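Alkaline serine protease (Pseudoalteromonas sp., PDB 1Y9Z) probably cleaves peptide bonds as a cold-adapted, subtilisin-like alkaline serine endopeptidase. Local coordinates at residues 4-8 / 201-205; 52-56 / 95-100; 399-405 / 416-420. All coordinates share one frame; numbering follows the deposited sequence.

Contact 1. Residues 4-8 / 201-205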
ATOM      1  N   THR A   4      -2.870  10.917  -7.723  1.00 13.05           N
ATOM      2  CA  THR A   4      -3.280  10.764  -6.337  1.00 13.35           C
ATOM      3  C   THR A   4      -3.794   9.332  -6.202  1.00 13.14           C
ATOM      4  O   THR A   4      -4.901   9.020  -6.649  1.00 12.79           O
ATOM      5  CB  THR A   4      -4.416  11.742  -5.961  1.00 13.37           C
ATOM      6  OG1 THR A   4      -3.946  13.092  -6.074  1.00 13.70           O
ATOM      7  CG2 THR A   4      -4.878  11.500  -4.533  1.00 12.83           C
ATOM      8  N   PRO A   5      -2.992   8.437  -5.601  1.00 12.38           N
ATOM      9  CA  PRO A   5      -3.425   7.043  -5.437  1.00 12.81           C
ATOM     10  C   PRO A   5      -4.750   6.968  -4.687  1.00 11.26           C
ATOM     11  O   PRO A   5      -5.016   7.792  -3.809  1.00 12.22           O
ATOM     12  CB  PRO A   5      -2.264   6.405  -4.674  1.00 13.83           C
ATOM     13  CG  PRO A   5      -1.674   7.558  -3.915  1.00 19.25           C
ATOM     14  CD  PRO A   5      -1.700   8.669  -4.936  1.00 14.45           C
ATOM     15  N   TRP A   6      -5.573   5.981  -5.031  1.00 11.45           N
ATOM     16  CA  TRP A   6      -6.887   5.834  -4.411  1.00 10.83           C
ATOM     17  C   TRP A   6      -6.874   5.874  -2.888  1.00 11.47           C
ATOM     18  O   TRP A   6      -7.769   6.451  -2.276  1.00 12.07           O
ATOM     19  CB  TRP A   6      -7.582   4.547  -4.882  1.00 11.00           C
ATOM     20  CG  TRP A   6      -7.004   3.265  -4.344  1.00 10.37           C
ATOM     21  CD1 TRP A   6      -6.023   2.500  -4.909  1.00 10.49           C
ATOM     22  CD2 TRP A   6      -7.390   2.593  -3.137  1.00 11.16           C
ATOM     23  NE1 TRP A   6      -5.778   1.390  -4.132  1.00 11.72           N
ATOM     24  CE2 TRP A   6      -6.602   1.424  -3.038  1.00 10.84           C
ATOM     25  CE3 TRP A   6      -8.327   2.866  -2.130  1.00 10.20           C
ATOM     26  CZ2 TRP A   6      -6.723   0.525  -1.969  1.00 11.39           C
ATOM     27  CZ3 TRP A   6      -8.447   1.971  -1.065  1.00 11.37           C
ATOM     28  CH2 TRP A   6      -7.647   0.815  -0.997  1.00 11.25           C
ATOM     29  N   GLY A   7      -5.859   5.273  -2.278  1.00 12.05           N
ATOM     30  CA  GLY A   7      -5.781   5.259  -0.829  1.00 11.81           C
ATOM     31  C   GLY A   7      -5.766   6.647  -0.217  1.00 11.19           C
ATOM     32  O   GLY A   7      -6.368   6.881   0.835  1.00 11.13           O
ATOM     33  N   GLN A   8      -5.074   7.576  -0.870  1.00 11.25           N
ATOM     34  CA  GLN A   8      -4.986   8.944  -0.374  1.00 12.14           C
ATOM     35  C   GLN A   8      -6.353   9.613  -0.331  1.00 12.15           C
ATOM     36  O   GLN A   8      -6.659  10.365   0.592  1.00 12.82           O
ATOM     37  CB  GLN A   8      -4.053   9.774  -1.258  1.00 12.11           C
ATOM     38  CG  GLN A   8      -2.597   9.328  -1.250  1.00 11.39           C
ATOM     39  CD  GLN A   8      -1.987   9.333   0.135  1.00 12.47           C
ATOM     40  OE1 GLN A   8      -2.257  10.225   0.942  1.00 14.06           O
ATOM     41  NE2 GLN A   8      -1.140   8.345   0.414  1.00 11.72           N
ATOM     42  N   PRO A 201      -5.854   1.537   3.372  1.00 10.14           N
ATOM     43  CA  PRO A 201      -5.654   1.028   2.011  1.00 10.62           C
ATOM     44  C   PRO A 201      -4.427   0.111   1.983  1.00  9.43           C
ATOM     45  O   PRO A 201      -3.333   0.533   2.364  1.00  9.39           O
ATOM     46  CB  PRO A 201      -5.443   2.304   1.201  1.00 10.16           C
ATOM     47  CG  PRO A 201      -6.286   3.315   1.945  1.00 11.43           C
ATOM     48  CD  PRO A 201      -5.956   3.007   3.383  1.00 10.96           C
ATOM     49  N   GLY A 202      -4.603  -1.133   1.532  1.00  8.92           N
ATOM     50  CA  GLY A 202      -3.489  -2.067   1.510  1.00  9.16           C
ATOM     51  C   GLY A 202      -3.361  -3.005   0.319  1.00  9.54           C
ATOM     52  O   GLY A 202      -2.501  -3.885   0.322  1.00 10.30           O
ATOM     53  N   GLU A 203      -4.213  -2.844  -0.688  1.00  9.47           N
ATOM     54  CA  GLU A 203      -4.135  -3.676  -1.887  1.00  9.76           C
ATOM     55  C   GLU A 203      -3.930  -2.738  -3.069  1.00 10.04           C
ATOM     56  O   GLU A 203      -4.662  -1.762  -3.225  1.00 11.26           O
ATOM     57  CB  GLU A 203      -5.424  -4.483  -2.081  1.00  9.65           C
ATOM     58  CG  GLU A 203      -5.504  -5.296  -3.383  1.00 10.49           C
ATOM     59  CD  GLU A 203      -4.490  -6.431  -3.477  1.00 10.86           C
ATOM     60  OE1 GLU A 203      -4.010  -6.916  -2.430  1.00 11.95           O
ATOM     61  OE2 GLU A 203      -4.184  -6.863  -4.609  1.00 10.76           O
ATOM     62  N   ALA A 204      -2.922  -3.030  -3.884  1.00 10.62           N
ATOM     63  CA  ALA A 204      -2.616  -2.213  -5.058  1.00 10.21           C
ATOM     64  C   ALA A 204      -2.360  -0.765  -4.653  1.00 10.26           C
ATOM     65  O   ALA A 204      -3.065   0.151  -5.087  1.00 11.34           O
ATOM     66  CB  ALA A 204      -3.768  -2.285  -6.065  1.00 10.50           C
ATOM     67  N   ILE A 205      -1.343  -0.568  -3.817  1.00 10.11           N
ATOM     68  CA  ILE A 205      -0.980   0.760  -3.340  1.00  8.92           C
ATOM     69  C   ILE A 205       0.234   1.295  -4.101  1.00  9.31           C
ATOM     70  O   ILE A 205       1.339   0.766  -3.983  1.00  8.70           O
ATOM     71  CB  ILE A 205      -0.652   0.737  -1.822  1.00  8.26           C
ATOM     72  CG1 ILE A 205      -1.839   0.159  -1.036  1.00  9.91           C
ATOM     73  CG2 ILE A 205      -0.307   2.138  -1.338  1.00  8.92           C
ATOM     74  CD1 ILE A 205      -3.170   0.851  -1.296  1.00  8.90           C
TER
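Trp6 and Gly7, in the first turn of helix 6-10, pack against Pro201, Ala204 and Ile205 in the bend that joins strand 196-201 to strand 205-208 of the subtilisin-like alpha/beta domain. Gly7 and Pro201 pack tightly. Gly7 CA lies 3.4 Å from Pro201 CG, and a CB on Gly7 would collide with Pro201 CB, so the helix can come this close to the proline ring only because no side chain intervenes. Pro201 CB also sits over one face of the indole, 3.9 Å from the centroid of the Trp6 six-membered ring, in a CH-pi contact. Trp6 CG stands between its backbone N and carbonyl carbon (chi1 72°), which swings the indole out across the bend. Ile205 CD1 approaches the same six-membered ring, 3.6 Å from Trp6 CZ2, the two side chains crossing at about a right angle.

The side chains of Glu203 and Ala204 stand further off, although their carbonyls do not. The Glu203 carboxylate turns away from the helix and is taken up by the backbone N of Asn319, while Ala204 offers the helix its carbonyl rather than its methyl group. The looser side is at Trp6 itself, which stays partly exposed in an otherwise buried contact, with the ring of Phe10 edge-to-face against it. Helix 368-385 lies behind the bend, where His374 touches both Pro201 and Ile205. In the plane of the indole, Glu203 O approaches Trp6 CZ2 to 3.3 Å, and Trp6 NE1 donates to Ala204 O at 3.1 Å from above the plane of that carbonyl, with an N-H...O angle of 148°.

Contact 2. Residues 52-56 / 95-100. With PMS (phenylmethanesulfonic acid), chain H.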
ATOM      1  N   GLY A  52      24.925  -1.128  11.899  1.00 15.26           N
ATOM      2  CA  GLY A  52      24.595  -2.311  11.127  1.00 14.97           C
ATOM      3  C   GLY A  52      23.807  -2.121   9.846  1.00 13.97           C
ATOM      4  O   GLY A  52      23.628  -3.077   9.092  1.00 14.05           O
ATOM      5  N   THR A  53      23.345  -0.904   9.575  1.00 14.04           N
ATOM      6  CA  THR A  53      22.547  -0.669   8.373  1.00 13.32           C
ATOM      7  C   THR A  53      22.983   0.493   7.483  1.00 13.88           C
ATOM      8  O   THR A  53      22.186   1.008   6.699  1.00 14.57           O
ATOM      9  CB  THR A  53      21.063  -0.466   8.744  1.00 13.46           C
ATOM     10  OG1 THR A  53      20.949   0.598   9.697  1.00 13.13           O
ATOM     11  CG2 THR A  53      20.486  -1.741   9.348  1.00 13.71           C
ATOM     12  N   GLY A  54      24.241   0.903   7.595  1.00 13.74           N
ATOM     13  CA  GLY A  54      24.735   1.991   6.767  1.00 14.31           C
ATOM     14  C   GLY A  54      24.028   3.321   6.959  1.00 13.20           C
ATOM     15  O   GLY A  54      23.757   3.734   8.086  1.00 13.80           O
ATOM     16  N   ASN A  55      23.735   3.999   5.853  1.00 13.75           N
ATOM     17  CA  ASN A  55      23.068   5.294   5.908  1.00 12.43           C
ATOM     18  C   ASN A  55      21.557   5.159   5.785  1.00 12.23           C
ATOM     19  O   ASN A  55      21.054   4.453   4.909  1.00 11.47           O
ATOM     20  CB  ASN A  55      23.589   6.213   4.800  1.00 14.26           C
ATOM     21  CG  ASN A  55      25.050   6.575   4.984  1.00 15.48           C
ATOM     22  OD1 ASN A  55      25.469   6.966   6.074  1.00 17.56           O
ATOM     23  ND2 ASN A  55      25.828   6.457   3.915  1.00 18.05           N
ATOM     24  N   TRP A  56      20.835   5.849   6.663  1.00 11.10           N
ATOM     25  CA  TRP A  56      19.380   5.798   6.653  1.00 10.84           C
ATOM     26  C   TRP A  56      18.811   6.336   5.346  1.00 11.16           C
ATOM     27  O   TRP A  56      17.732   5.924   4.916  1.00 10.44           O
ATOM     28  CB  TRP A  56      18.801   6.597   7.828  1.00 11.74           C
ATOM     29  CG  TRP A  56      19.095   8.073   7.796  1.00 10.80           C
ATOM     30  CD1 TRP A  56      20.120   8.724   8.429  1.00 11.91           C
ATOM     31  CD2 TRP A  56      18.350   9.082   7.100  1.00 10.54           C
ATOM     32  NE1 TRP A  56      20.055  10.073   8.171  1.00 12.39           N
ATOM     33  CE2 TRP A  56      18.980  10.320   7.359  1.00 11.07           C
ATOM     34  CE3 TRP A  56      17.211   9.060   6.283  1.00 10.69           C
ATOM     35  CZ2 TRP A  56      18.509  11.526   6.829  1.00 11.29           C
ATOM     36  CZ3 TRP A  56      16.742  10.262   5.756  1.00 11.06           C
ATOM     37  CH2 TRP A  56      17.392  11.478   6.032  1.00 11.49           C
ATOM     38  N   ILE A  95      13.936   9.018  10.256  1.00  9.76           N
ATOM     39  CA  ILE A  95      14.140   7.676   9.746  1.00 10.02           C
ATOM     40  C   ILE A  95      15.099   6.837  10.581  1.00  9.73           C
ATOM     41  O   ILE A  95      16.201   7.274  10.914  1.00 10.11           O
ATOM     42  CB  ILE A  95      14.694   7.725   8.295  1.00  9.44           C
ATOM     43  CG1 ILE A  95      13.794   8.598   7.411  1.00  9.71           C
ATOM     44  CG2 ILE A  95      14.810   6.317   7.727  1.00 10.06           C
ATOM     45  CD1 ILE A  95      12.355   8.130   7.310  1.00  9.43           C
ATOM     46  N   VAL A  96      14.659   5.634  10.935  1.00  9.38           N
ATOM     47  CA  VAL A  96      15.504   4.692  11.657  1.00 10.23           C
ATOM     48  C   VAL A  96      15.481   3.450  10.773  1.00  9.47           C
ATOM     49  O   VAL A  96      14.446   2.797  10.618  1.00 10.73           O
ATOM     50  CB  VAL A  96      14.961   4.354  13.060  1.00  9.15           C
ATOM     51  CG1 VAL A  96      15.828   3.273  13.702  1.00 10.89           C
ATOM     52  CG2 VAL A  96      14.974   5.602  13.938  1.00 10.42           C
ATOM     53  N   LYS A  97      16.624   3.153  10.165  1.00  9.89           N
ATOM     54  CA  LYS A  97      16.761   2.021   9.255  1.00  9.73           C
ATOM     55  C   LYS A  97      17.184   0.753   9.993  1.00  9.22           C
ATOM     56  O   LYS A  97      18.328   0.635  10.436  1.00 11.50           O
ATOM     57  CB  LYS A  97      17.791   2.373   8.175  1.00  9.71           C
ATOM     58  CG  LYS A  97      17.988   1.322   7.098  1.00  9.36           C
ATOM     59  CD  LYS A  97      19.084   1.767   6.141  1.00 10.83           C
ATOM     60  CE  LYS A  97      19.431   0.702   5.122  1.00 11.33           C
ATOM     61  NZ  LYS A  97      20.616   1.118   4.314  1.00 13.16           N
ATOM     62  N   VAL A  98      16.258  -0.194  10.115  1.00 10.11           N
ATOM     63  CA  VAL A  98      16.544  -1.449  10.803  1.00 10.52           C
ATOM     64  C   VAL A  98      16.740  -2.618   9.840  1.00 10.64           C
ATOM     65  O   VAL A  98      17.230  -3.675  10.236  1.00 11.80           O
ATOM     66  CB  VAL A  98      15.416  -1.817  11.804  1.00 10.10           C
ATOM     67  CG1 VAL A  98      15.311  -0.746  12.881  1.00 11.70           C
ATOM     68  CG2 VAL A  98      14.090  -1.973  11.068  1.00 10.97           C
ATOM     69  N   PHE A  99      16.365  -2.427   8.577  1.00  9.26           N
ATOM     70  CA  PHE A  99      16.503  -3.482   7.575  1.00 10.38           C
ATOM     71  C   PHE A  99      17.490  -3.189   6.458  1.00 11.46           C
ATOM     72  O   PHE A  99      17.543  -2.074   5.932  1.00 11.78           O
ATOM     73  CB  PHE A  99      15.161  -3.781   6.896  1.00 10.88           C
ATOM     74  CG  PHE A  99      14.102  -4.311   7.813  1.00 12.90           C
ATOM     75  CD1 PHE A  99      12.989  -3.537   8.120  1.00 14.64           C
ATOM     76  CD2 PHE A  99      14.197  -5.591   8.344  1.00 15.33           C
ATOM     77  CE1 PHE A  99      11.981  -4.034   8.945  1.00 15.35           C
ATOM     78  CE2 PHE A  99      13.195  -6.096   9.170  1.00 15.43           C
ATOM     79  CZ  PHE A  99      12.085  -5.314   9.469  1.00 16.20           C
ATOM     80  N   ASN A 100      18.265  -4.210   6.100  1.00 12.24           N
ATOM     81  CA  ASN A 100      19.190  -4.130   4.980  1.00 12.88           C
ATOM     82  C   ASN A 100      18.531  -5.049   3.959  1.00 13.30           C
ATOM     83  O   ASN A 100      17.533  -5.705   4.265  1.00 13.30           O
ATOM     84  CB  ASN A 100      20.572  -4.687   5.329  1.00 13.45           C
ATOM     85  CG  ASN A 100      21.349  -3.788   6.265  1.00 14.49           C
ATOM     86  OD1 ASN A 100      21.413  -2.574   6.071  1.00 15.50           O
ATOM     87  ND2 ASN A 100      21.962  -4.385   7.281  1.00 14.56           N
TER
HETATM   88  C   PMS H 601       5.551  -6.778   6.016  1.00 26.89           C
HETATM   89  S   PMS H 601       4.280  -5.716   6.745  1.00 23.22           S
HETATM   90  C1  PMS H 601       6.842  -6.878   6.867  1.00 29.13           C
HETATM   91  C2  PMS H 601       6.931  -7.933   7.846  1.00 30.04           C
HETATM   92  C3  PMS H 601       8.106  -8.063   8.652  1.00 30.45           C
HETATM   93  C4  PMS H 601       9.176  -7.108   8.442  1.00 31.23           C
HETATM   94  C5  PMS H 601       9.096  -6.070   7.482  1.00 29.68           C
HETATM   95  C6  PMS H 601       7.942  -5.901   6.655  1.00 30.20           C
HETATM   96  O2S PMS H 601       4.338  -5.891   8.192  1.00 25.77           O
HETATM   97  O1S PMS H 601       2.980  -6.100   6.249  1.00 25.19           O
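Ile95 CB comes obliquely to the six-membered ring of Trp56, 3.5 Å from Trp56 CE3, and the two side chains cross at about a right angle. The phenyl ring of Phe99 has Val98 CG2 over one face, offset toward the rim, and its far end points to the bound phenylmethanesulfonic acid, Phe99 CZ lying 3.6 Å from ligand atom C4. The amide of Asn100 is the third flat group. Gly52 O lies almost in its plane and accepts a nearly straight bond from Asn100 ND2 (2.8 Å, N-H...O angle 172°), while Asn100 OD1 rests beside Thr53, 3.2 Å from Thr53 CA.

Strand 92-100 belongs to the parallel part of the central sheet of the subtilase alpha/beta fold, between strands 25-30 and 44-47, and its end runs into the ligand pocket through Phe99. In subtilisins the corresponding segment borders the substrate cleft, and Phe99 probably does so here. On the 52-56 side, Thr53 OG1 donates to Lys97 O at 2.7 Å, while its CG2 methyl lies between that carbonyl and the Asn100 amide. Lys97 reaches back in the other direction. With CG anti to the backbone N (chi1 -177°) and every later torsion extended, the chain runs straight past Thr53 to place NZ 2.9 Å from Thr53 O. The ammonium group also donates to Gln58 O, and makes a weak, longer bond to Asn55 O (3.4 Å from NZ). These backbone carbonyls probably stabilise its charge, and the aliphatic CG passes 3.9 Å from Thr53 CB.

Contact 3. Residues 399-405 / 416-420; sequences NATADDL and YGMIN. With CA (calcium ion), chain D.
A single antiparallel bridge between Asp403 and Met418 joins the segment leaving helix 391-401 to the approach to helix 421-430, beside a calcium site. This hydrogen-bonded pair is closed by reciprocal backbone bonds, Asp403 N donating to Met418 O (2.8 Å) and Met418 N to Asp403 O (2.9 Å). Gly417 CA comes so near Asp403 O, at 3.1 Å, that any CB there would clash with the carbonyl. Around the bridge, Leu405 CD1 packs on Met418 CB, and Asn399 CB lies obliquely against the Tyr416 ring.

Toward helix 421-430, Asn420 CG is anti to its backbone N (chi1 -171°), which carries ND2 to the Asp403 carboxylate. Asn420 ND2 meets Asp403 OD2 on its syn side at 3.2 Å and makes a weak second bond to Asp403 OD1; the carboxylate and amide planes stand 76° apart. Replacing Asp403 by an alanine would take away both carboxylate oxygens and probably leave Asn420 ND2 without this acceptor, its amide less firmly held. Asn420 OD1 accepts from Ala423 N, capping helix 421-430. A water links Asn420 N to Thr401 OG1, which is also hydrogen-bonded to Ala397 O.

Just past the bridge, Asp404 OD1 (2.3 Å) and Leu405 O (2.2 Å) bind the calcium ion. Val407 O, Gly409 O, Asp411 OD1 and a water that also accepts from Leu405 N complete the site, a calcium-binding loop between the two helices.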
ATOM      1  N   ASN A 399     -10.383   5.726  16.290  1.00 12.80           N
ATOM      2  CA  ASN A 399     -11.267   4.574  16.426  1.00 13.25           C
ATOM      3  C   ASN A 399     -12.736   4.977  16.461  1.00 13.89           C
ATOM      4  O   ASN A 399     -13.585   4.331  15.845  1.00 13.69           O
ATOM      5  CB  ASN A 399     -10.921   3.805  17.701  1.00 13.03           C
ATOM      6  CG  ASN A 399      -9.580   3.109  17.614  1.00 13.63           C
ATOM      7  OD1 ASN A 399      -8.970   2.779  18.633  1.00 16.27           O
ATOM      8  ND2 ASN A 399      -9.120   2.872  16.394  1.00 10.99           N
ATOM      9  N   ALA A 400     -13.030   6.053  17.182  1.00 13.50           N
ATOM     10  CA  ALA A 400     -14.401   6.528  17.312  1.00 14.69           C
ATOM     11  C   ALA A 400     -14.990   7.064  16.012  1.00 15.23           C
ATOM     12  O   ALA A 400     -16.209   7.077  15.842  1.00 16.69           O
ATOM     13  CB  ALA A 400     -14.474   7.600  18.387  1.00 14.27           C
ATOM     14  N   THR A 401     -14.132   7.499  15.093  1.00 15.83           N
ATOM     15  CA  THR A 401     -14.607   8.062  13.835  1.00 14.80           C
ATOM     16  C   THR A 401     -14.349   7.222  12.591  1.00 14.95           C
ATOM     17  O   THR A 401     -14.671   7.646  11.483  1.00 14.80           O
ATOM     18  CB  THR A 401     -14.009   9.459  13.602  1.00 14.98           C
ATOM     19  OG1 THR A 401     -12.584   9.361  13.506  1.00 14.36           O
ATOM     20  CG2 THR A 401     -14.374  10.388  14.751  1.00 14.93           C
ATOM     21  N   ALA A 402     -13.772   6.039  12.765  1.00 13.35           N
ATOM     22  CA  ALA A 402     -13.503   5.168  11.628  1.00 13.87           C
ATOM     23  C   ALA A 402     -14.827   4.713  11.017  1.00 13.84           C
ATOM     24  O   ALA A 402     -15.825   4.565  11.726  1.00 15.12           O
ATOM     25  CB  ALA A 402     -12.689   3.961  12.076  1.00 12.25           C
ATOM     26  N   ASP A 403     -14.839   4.505   9.704  1.00 14.37           N
ATOM     27  CA  ASP A 403     -16.051   4.060   9.023  1.00 14.78           C
ATOM     28  C   ASP A 403     -16.188   2.545   9.143  1.00 14.60           C
ATOM     29  O   ASP A 403     -15.391   1.793   8.586  1.00 13.31           O
ATOM     30  CB  ASP A 403     -16.020   4.466   7.546  1.00 16.79           C
ATOM     31  CG  ASP A 403     -15.892   5.967   7.355  1.00 19.41           C
ATOM     32  OD1 ASP A 403     -16.601   6.721   8.054  1.00 21.99           O
ATOM     33  OD2 ASP A 403     -15.090   6.393   6.498  1.00 22.03           O
ATOM     34  N   ASP A 404     -17.210   2.111   9.874  1.00 14.78           N
ATOM     35  CA  ASP A 404     -17.468   0.693  10.099  1.00 14.57           C
ATOM     36  C   ASP A 404     -17.523  -0.087   8.788  1.00 15.10           C
ATOM     37  O   ASP A 404     -18.241   0.289   7.862  1.00 15.45           O
ATOM     38  CB  ASP A 404     -18.787   0.534  10.863  1.00 15.51           C
ATOM     39  CG  ASP A 404     -18.970  -0.853  11.446  1.00 17.54           C
ATOM     40  OD1 ASP A 404     -18.074  -1.704  11.282  1.00 16.36           O
ATOM     41  OD2 ASP A 404     -20.022  -1.090  12.078  1.00 18.24           O
ATOM     42  N   LEU A 405     -16.755  -1.171   8.717  1.00 14.32           N
ATOM     43  CA  LEU A 405     -16.710  -2.019   7.529  1.00 14.91           C
ATOM     44  C   LEU A 405     -17.167  -3.428   7.887  1.00 15.13           C
ATOM     45  O   LEU A 405     -17.287  -3.766   9.061  1.00 15.13           O
ATOM     46  CB  LEU A 405     -15.282  -2.093   6.975  1.00 14.61           C
ATOM     47  CG  LEU A 405     -14.553  -0.803   6.595  1.00 13.85           C
ATOM     48  CD1 LEU A 405     -13.177  -1.152   6.032  1.00 12.67           C
ATOM     49  CD2 LEU A 405     -15.364  -0.030   5.570  1.00 15.98           C
ATOM     50  N   TYR A 416     -12.255  -1.288  13.804  1.00 11.15           N
ATOM     51  CA  TYR A 416     -13.366  -0.343  13.840  1.00 11.38           C
ATOM     52  C   TYR A 416     -13.741   0.142  12.443  1.00 12.71           C
ATOM     53  O   TYR A 416     -14.763   0.804  12.263  1.00 13.79           O
ATOM     54  CB  TYR A 416     -13.023   0.844  14.742  1.00 11.82           C
ATOM     55  CG  TYR A 416     -13.022   0.480  16.208  1.00 12.64           C
ATOM     56  CD1 TYR A 416     -14.201   0.091  16.848  1.00 14.34           C
ATOM     57  CD2 TYR A 416     -11.842   0.492  16.949  1.00 13.24           C
ATOM     58  CE1 TYR A 416     -14.202  -0.278  18.190  1.00 14.46           C
ATOM     59  CE2 TYR A 416     -11.833   0.122  18.293  1.00 13.74           C
ATOM     60  CZ  TYR A 416     -13.016  -0.262  18.905  1.00 14.85           C
ATOM     61  OH  TYR A 416     -13.002  -0.645  20.228  1.00 17.60           O
ATOM     62  N   GLY A 417     -12.917  -0.191  11.455  1.00 11.73           N
ATOM     63  CA  GLY A 417     -13.221   0.213  10.094  1.00 11.76           C
ATOM     64  C   GLY A 417     -12.153   1.046   9.417  1.00 11.58           C
ATOM     65  O   GLY A 417     -11.005   1.092   9.857  1.00 11.96           O
ATOM     66  N   MET A 418     -12.547   1.715   8.338  1.00 11.99           N
ATOM     67  CA  MET A 418     -11.634   2.548   7.568  1.00 12.56           C
ATOM     68  C   MET A 418     -11.356   3.874   8.262  1.00 12.08           C
ATOM     69  O   MET A 418     -12.283   4.583   8.657  1.00 12.61           O
ATOM     70  CB  MET A 418     -12.222   2.814   6.180  1.00 13.47           C
ATOM     71  CG  MET A 418     -11.264   3.514   5.238  1.00 15.27           C
ATOM     72  SD  MET A 418      -9.872   2.456   4.807  1.00 18.23           S
ATOM     73  CE  MET A 418      -9.828   2.659   3.028  1.00 18.49           C
ATOM     74  N   ILE A 419     -10.079   4.209   8.408  1.00 12.15           N
ATOM     75  CA  ILE A 419      -9.696   5.458   9.049  1.00 12.79           C
ATOM     76  C   ILE A 419     -10.308   6.626   8.269  1.00 12.71           C
ATOM     77  O   ILE A 419     -10.388   6.592   7.041  1.00 12.99           O
ATOM     78  CB  ILE A 419      -8.154   5.592   9.118  1.00 12.44           C
ATOM     79  CG1 ILE A 419      -7.774   6.805   9.968  1.00 13.93           C
ATOM     80  CG2 ILE A 419      -7.568   5.677   7.711  1.00 13.79           C
ATOM     81  CD1 ILE A 419      -6.321   6.820  10.394  1.00 14.85           C
ATOM     82  N   ASN A 420     -10.749   7.647   8.997  1.00 12.21           N
ATOM     83  CA  ASN A 420     -11.389   8.816   8.397  1.00 13.50           C
ATOM     84  C   ASN A 420     -10.780  10.085   8.982  1.00 13.21           C
ATOM     85  O   ASN A 420     -11.139  10.503  10.083  1.00 13.05           O
ATOM     86  CB  ASN A 420     -12.893   8.778   8.689  1.00 14.54           C
ATOM     87  CG  ASN A 420     -13.667   9.830   7.922  1.00 15.30           C
ATOM     88  OD1 ASN A 420     -13.238  10.976   7.815  1.00 16.45           O
ATOM     89  ND2 ASN A 420     -14.824   9.446   7.394  1.00 16.79           N
TER
HETATM   90 CA    CA D 604     -17.257  -3.888  11.309  1.00 12.94          CA
HETATM   91  O   HOH W   1     -10.884   7.747  11.886  1.00 12.57           O
HETATM   92  O   HOH W   2     -12.715   7.027   5.506  1.00 22.88           O
HETATM   93  O   HOH W   3     -15.197  -2.674  11.001  1.00 11.93           O

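Overall arrangement
From the N terminus, helix 6-10 meets the bend at 201-205, and contact 1 thereby closes a loop of nearly 200 residues. Contact 2 is nested inside it, joining the 52-56 loop to strand 92-100; its centre is about 26 Å from that of contact 1, and the two do not touch. The strands from 214 to 360, which probably form the inserted beta-barrel domain, follow contact 1. Contact 3 then comes in series, its 399-405 and 416-420 segments closing a short loop around a calcium ion between the last two helices. Contacts 1 and 3 meet directly where Pro201 CG packs on Met418 CE (3.8 Å), tying the N-terminal helix to the C-terminal region through strand 196-201.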